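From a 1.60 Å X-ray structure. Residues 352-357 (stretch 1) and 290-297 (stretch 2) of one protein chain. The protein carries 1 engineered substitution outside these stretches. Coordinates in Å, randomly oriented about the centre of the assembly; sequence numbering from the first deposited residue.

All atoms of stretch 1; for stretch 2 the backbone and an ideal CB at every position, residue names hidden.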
ATOM      1  N   ALA B 352      46.814   7.285  -6.335  1.00 34.91           N
ATOM      2  CA  ALA B 352      46.412   8.441  -7.121  1.00 32.92           C
ATOM      3  C   ALA B 352      45.436   8.009  -8.213  1.00 32.48           C
ATOM      4  O   ALA B 352      45.560   6.905  -8.758  1.00 29.16           O
ATOM      5  CB  ALA B 352      47.631   9.117  -7.749  1.00 38.33           C
ATOM      6  N   PRO B 353      44.453   8.838  -8.549  1.00 32.78           N
ATOM      7  CA  PRO B 353      43.603   8.514  -9.697  1.00 35.47           C
ATOM      8  C   PRO B 353      44.432   8.522 -10.967  1.00 32.56           C
ATOM      9  O   PRO B 353      45.440   9.231 -11.078  1.00 33.36           O
ATOM     10  CB  PRO B 353      42.554   9.631  -9.697  1.00 40.17           C
ATOM     11  CG  PRO B 353      43.235  10.774  -9.034  1.00 42.09           C
ATOM     12  CD  PRO B 353      44.157  10.173  -7.999  1.00 39.84           C
ATOM     13  N   ARG B 354      44.016   7.695 -11.924  1.00 26.86           N
ATOM     14  CA  ARG B 354      44.703   7.596 -13.205  1.00 27.23           C
ATOM     15  C   ARG B 354      43.720   7.983 -14.299  1.00 26.46           C
ATOM     16  O   ARG B 354      42.692   7.301 -14.479  1.00 27.01           O
ATOM     17  CB  ARG B 354      45.263   6.190 -13.443  1.00 29.99           C
ATOM     18  CG  ARG B 354      46.278   5.768 -12.394  1.00 29.66           C
ATOM     19  CD  ARG B 354      46.753   4.326 -12.569  1.00 39.27           C
ATOM     20  NE  ARG B 354      47.863   4.045 -11.654  1.00 49.03           N
ATOM     21  CZ  ARG B 354      49.153   4.085 -11.987  1.00 56.93           C
ATOM     22  NH1 ARG B 354      49.517   4.376 -13.227  1.00 56.46           N
ATOM     23  NH2 ARG B 354      50.086   3.825 -11.077  1.00 57.90           N
ATOM     24  N   PRO B 355      43.979   9.068 -15.029  1.00 27.29           N
ATOM     25  CA  PRO B 355      43.056   9.493 -16.087  1.00 26.82           C
ATOM     26  C   PRO B 355      42.925   8.432 -17.166  1.00 26.06           C
ATOM     27  O   PRO B 355      43.795   7.574 -17.356  1.00 26.80           O
ATOM     28  CB  PRO B 355      43.704  10.764 -16.642  1.00 29.20           C
ATOM     29  CG  PRO B 355      44.674  11.210 -15.573  1.00 36.53           C
ATOM     30  CD  PRO B 355      45.147   9.955 -14.915  1.00 28.91           C
ATOM     31  N   ARG B 356      41.823   8.524 -17.903  1.00 25.44           N
ATOM     32  CA  ARG B 356      41.523   7.616 -19.007  1.00 24.91           C
ATOM     33  C   ARG B 356      41.510   8.430 -20.297  1.00 25.55           C
ATOM     34  O   ARG B 356      40.557   9.164 -20.570  1.00 25.57           O
ATOM     35  CB  ARG B 356      40.195   6.906 -18.766  1.00 25.47           C
ATOM     36  CG  ARG B 356      40.233   6.007 -17.545  1.00 25.15           C
ATOM     37  CD  ARG B 356      39.028   5.076 -17.472  1.00 24.20           C
ATOM     38  NE  ARG B 356      39.328   3.983 -16.555  1.00 27.12           N
ATOM     39  CZ  ARG B 356      38.852   2.751 -16.656  1.00 26.28           C
ATOM     40  NH1 ARG B 356      38.026   2.425 -17.642  1.00 22.77           N
ATOM     41  NH2 ARG B 356      39.218   1.841 -15.762  1.00 27.54           N
ATOM     42  N   THR B 357      42.578   8.302 -21.086  1.00 26.27           N
ATOM     43  CA  THR B 357      42.759   9.130 -22.269  1.00 27.10           C
ATOM     44  C   THR B 357      42.184   8.517 -23.540  1.00 28.71           C
ATOM     45  O   THR B 357      42.166   9.194 -24.573  1.00 28.32           O
ATOM     46  CB  THR B 357      44.250   9.415 -22.484  1.00 28.30           C
ATOM     47  OG1 THR B 357      44.401  10.562 -23.323  1.00 29.29           O
ATOM     48  CG2 THR B 357      44.939   8.202 -23.138  1.00 28.43           C
ATOM     49  N   UNK B 290      37.997  -3.167  -7.245  1.00 21.86           N
ATOM     50  CA  UNK B 290      39.252  -2.810  -7.904  1.00 23.90           C
ATOM     51  C   UNK B 290      38.988  -2.184  -9.270  1.00 25.09           C
ATOM     52  O   UNK B 290      39.629  -1.195  -9.643  1.00 26.89           O
ATOM     53  CB  UNK B 290      40.148  -4.041  -8.052  1.00 23.90           C
ATOM     54  N   UNK B 291      38.046  -2.747 -10.029  1.00 21.51           N
ATOM     55  CA  UNK B 291      37.753  -2.194 -11.346  1.00 21.36           C
ATOM     56  C   UNK B 291      37.154  -0.792 -11.236  1.00 22.58           C
ATOM     57  O   UNK B 291      37.515   0.105 -12.006  1.00 23.36           O
ATOM     58  CB  UNK B 291      36.799  -3.117 -12.107  1.00 21.36           C
ATOM     59  N   UNK B 292      36.268  -0.576 -10.268  1.00 19.72           N
ATOM     60  CA  UNK B 292      35.641   0.736 -10.131  1.00 21.84           C
ATOM     61  C   UNK B 292      36.651   1.765  -9.641  1.00 26.30           C
ATOM     62  O   UNK B 292      36.694   2.901 -10.131  1.00 25.40           O
ATOM     63  CB  UNK B 292      34.450   0.665  -9.173  1.00 21.84           C
ATOM     64  N   UNK B 293      37.493   1.385  -8.680  1.00 23.78           N
ATOM     65  CA  UNK B 293      38.464   2.338  -8.156  1.00 22.26           C
ATOM     66  C   UNK B 293      39.581   2.656  -9.148  1.00 26.39           C
ATOM     67  O   UNK B 293      40.382   3.558  -8.881  1.00 29.85           O
ATOM     68  CB  UNK B 293      39.070   1.796  -6.860  1.00 22.26           C
ATOM     69  N   UNK B 294      39.655   1.948 -10.275  1.00 26.03           N
ATOM     70  CA  UNK B 294      40.508   2.340 -11.393  1.00 27.16           C
ATOM     71  C   UNK B 294      39.838   3.378 -12.304  1.00 24.33           C
ATOM     72  O   UNK B 294      40.373   3.693 -13.372  1.00 32.65           O
ATOM     73  CB  UNK B 294      40.889   1.104 -12.210  1.00 27.16           C
ATOM     74  N   UNK B 295      38.681   3.891 -11.910  1.00 23.80           N
ATOM     75  CA  UNK B 295      37.960   4.934 -12.626  1.00 24.52           C
ATOM     76  C   UNK B 295      38.078   6.236 -11.860  1.00 24.48           C
ATOM     77  O   UNK B 295      37.826   6.241 -10.649  1.00 25.44           O
ATOM     78  CB  UNK B 295      36.492   4.553 -12.826  1.00 24.52           C
ATOM     79  N   UNK B 296      38.467   7.339 -12.499  1.00 25.17           N
ATOM     80  CA  UNK B 296      38.561   8.609 -11.776  1.00 25.73           C
ATOM     81  C   UNK B 296      37.185   9.203 -11.530  1.00 25.11           C
ATOM     82  O   UNK B 296      36.191   8.835 -12.163  1.00 25.47           O
ATOM     83  CB  UNK B 296      39.428   9.604 -12.550  1.00 25.73           C
ATOM     84  N   UNK B 297      37.144  10.164 -10.601  1.00 24.93           N
ATOM     85  CA  UNK B 297      35.928  10.933 -10.301  1.00 25.24           C
ATOM     86  C   UNK B 297      34.780  10.036  -9.848  1.00 26.02           C
ATOM     87  O   UNK B 297      33.613  10.327 -10.109  1.00 29.52           O
ATOM     88  CB  UNK B 297      35.497  11.737 -11.529  1.00 25.24           C
TER

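Position 290 has helical backbone angles (phi/psi -56/-42), and its ideal CB finds no atom of stretch 1 within 5.5 Å, so almost any helix-compatible side chain would suit. It is Asp290, which makes no contact across the stretches.

Position 291 is also helical, with CA-to-CB pointing away from stretch 1; the view sets no side-chain requirement. What matters is the backbone, since a water bridges the carbonyl O of 291 (2.8 Å, water donating) and Arg356 NH2 (2.9 Å, water accepting). The residue is Ala291, whose methyl takes no part in that bridge.

Positions 292 and 293 are equally unconstrained: CB points away at the first and is out of reach at the second. They are Val292 and Leu293, neither in contact with stretch 1.

Position 294 is more informative. CA-to-CB runs sideways, yet the ideal CB lies 4.0 Å from Arg356 NH2, so an acidic or other acceptor-bearing side chain would suit; Asp, Glu, Asn or Gln are all plausible. The carbonyl would serve Arg356 whatever the residue: its O accepts from Arg356 NH2 at 3.2 Å (N-H...O angle 145°) and, weakly, from Arg356 NE at 3.4 Å, lying near the guanidinium plane, where the N-H bonds point. The residue is Asp294. With chi1 at -163° (t), its end comes nearer to stretch 1, and OD2 forms a salt bridge with Arg356 NH2 at 3.3 Å, although the hydrogen bond within it is weak (128°).

Position 295 has extended angles (-107/129) and CA-to-CB pointing away, but its ideal CB is still 4.7 Å from Arg356 NE. A small or medium side chain could turn back over the guanidinium; Ser, Cys, Val or Thr would be reasonable. It is Cys295, in the m rotamer, with SG 3.9 Å from Arg356 NH2 and over one face of that group.

Position 296 points toward stretch 1. Its phi of -76° permits proline, and its ideal CB lies 4.2 Å from Pro353 CB and 4.4 Å from Arg354 O. A compact apolar residue such as Pro, Val or Ala fits these neighbours. Pro296 is deposited: its CB meets Pro353 CB at 4.4 Å, its CG packs 4.0 Å from Pro355 CA and 3.2 Å from Arg354 O, and its CD lies 4.2 Å from Arg356 CG. The ring thus touches four consecutive residues.

Position 297 has a positive phi (59/32), which favours Gly, Asn or Asp without excluding others, and its CB is remote. It is Glu297; its end comes nearer, but Glu297 OE2 stays 6.0 Å from Pro353 CB.

Stretch 2 290-297: DAVLDCPE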
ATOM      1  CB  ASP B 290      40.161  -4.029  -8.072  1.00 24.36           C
ATOM      2  CG  ASP B 290      40.801  -4.484  -6.773  1.00 34.08           C
ATOM      3  OD1 ASP B 290      40.929  -3.674  -5.835  1.00 33.81           O
ATOM      4  OD2 ASP B 290      41.195  -5.668  -6.700  1.00 34.45           O
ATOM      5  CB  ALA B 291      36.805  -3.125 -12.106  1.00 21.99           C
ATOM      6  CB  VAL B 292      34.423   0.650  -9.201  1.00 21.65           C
ATOM      7  CG1 VAL B 292      33.914   2.056  -8.884  1.00 31.92           C
ATOM      8  CG2 VAL B 292      33.326  -0.157  -9.863  1.00 21.74           C
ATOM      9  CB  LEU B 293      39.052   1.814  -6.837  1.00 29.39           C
ATOM     10  CG  LEU B 293      38.094   1.730  -5.639  1.00 30.10           C
ATOM     11  CD1 LEU B 293      38.849   1.285  -4.392  1.00 35.09           C
ATOM     12  CD2 LEU B 293      37.386   3.047  -5.389  1.00 34.86           C
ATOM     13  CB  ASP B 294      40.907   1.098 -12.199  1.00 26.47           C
ATOM     14  CG  ASP B 294      42.087   1.340 -13.118  1.00 27.04           C
ATOM     15  OD1 ASP B 294      43.078   1.976 -12.682  1.00 29.11           O
ATOM     16  OD2 ASP B 294      42.020   0.877 -14.282  1.00 30.50           O
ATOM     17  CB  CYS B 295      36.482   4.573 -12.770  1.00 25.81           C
ATOM     18  SG  CYS B 295      36.167   3.117 -13.760  1.00 25.19           S
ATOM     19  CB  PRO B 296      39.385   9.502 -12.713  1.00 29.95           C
ATOM     20  CG  PRO B 296      39.812   8.636 -13.861  1.00 31.88           C
ATOM     21  CD  PRO B 296      38.864   7.481 -13.905  1.00 29.48           C
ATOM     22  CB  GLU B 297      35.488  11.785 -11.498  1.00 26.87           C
ATOM     23  CG  GLU B 297      36.282  13.080 -11.665  1.00 32.64           C
ATOM     24  CD  GLU B 297      37.606  12.890 -12.388  1.00 43.31           C
ATOM     25  OE1 GLU B 297      37.662  12.094 -13.345  1.00 43.80           O
ATOM     26  OE2 GLU B 297      38.592  13.554 -12.003  1.00 42.84           O
TER
HETATM   27  O   HOH W   1      38.192  -0.660 -14.591  1.00 23.13           O
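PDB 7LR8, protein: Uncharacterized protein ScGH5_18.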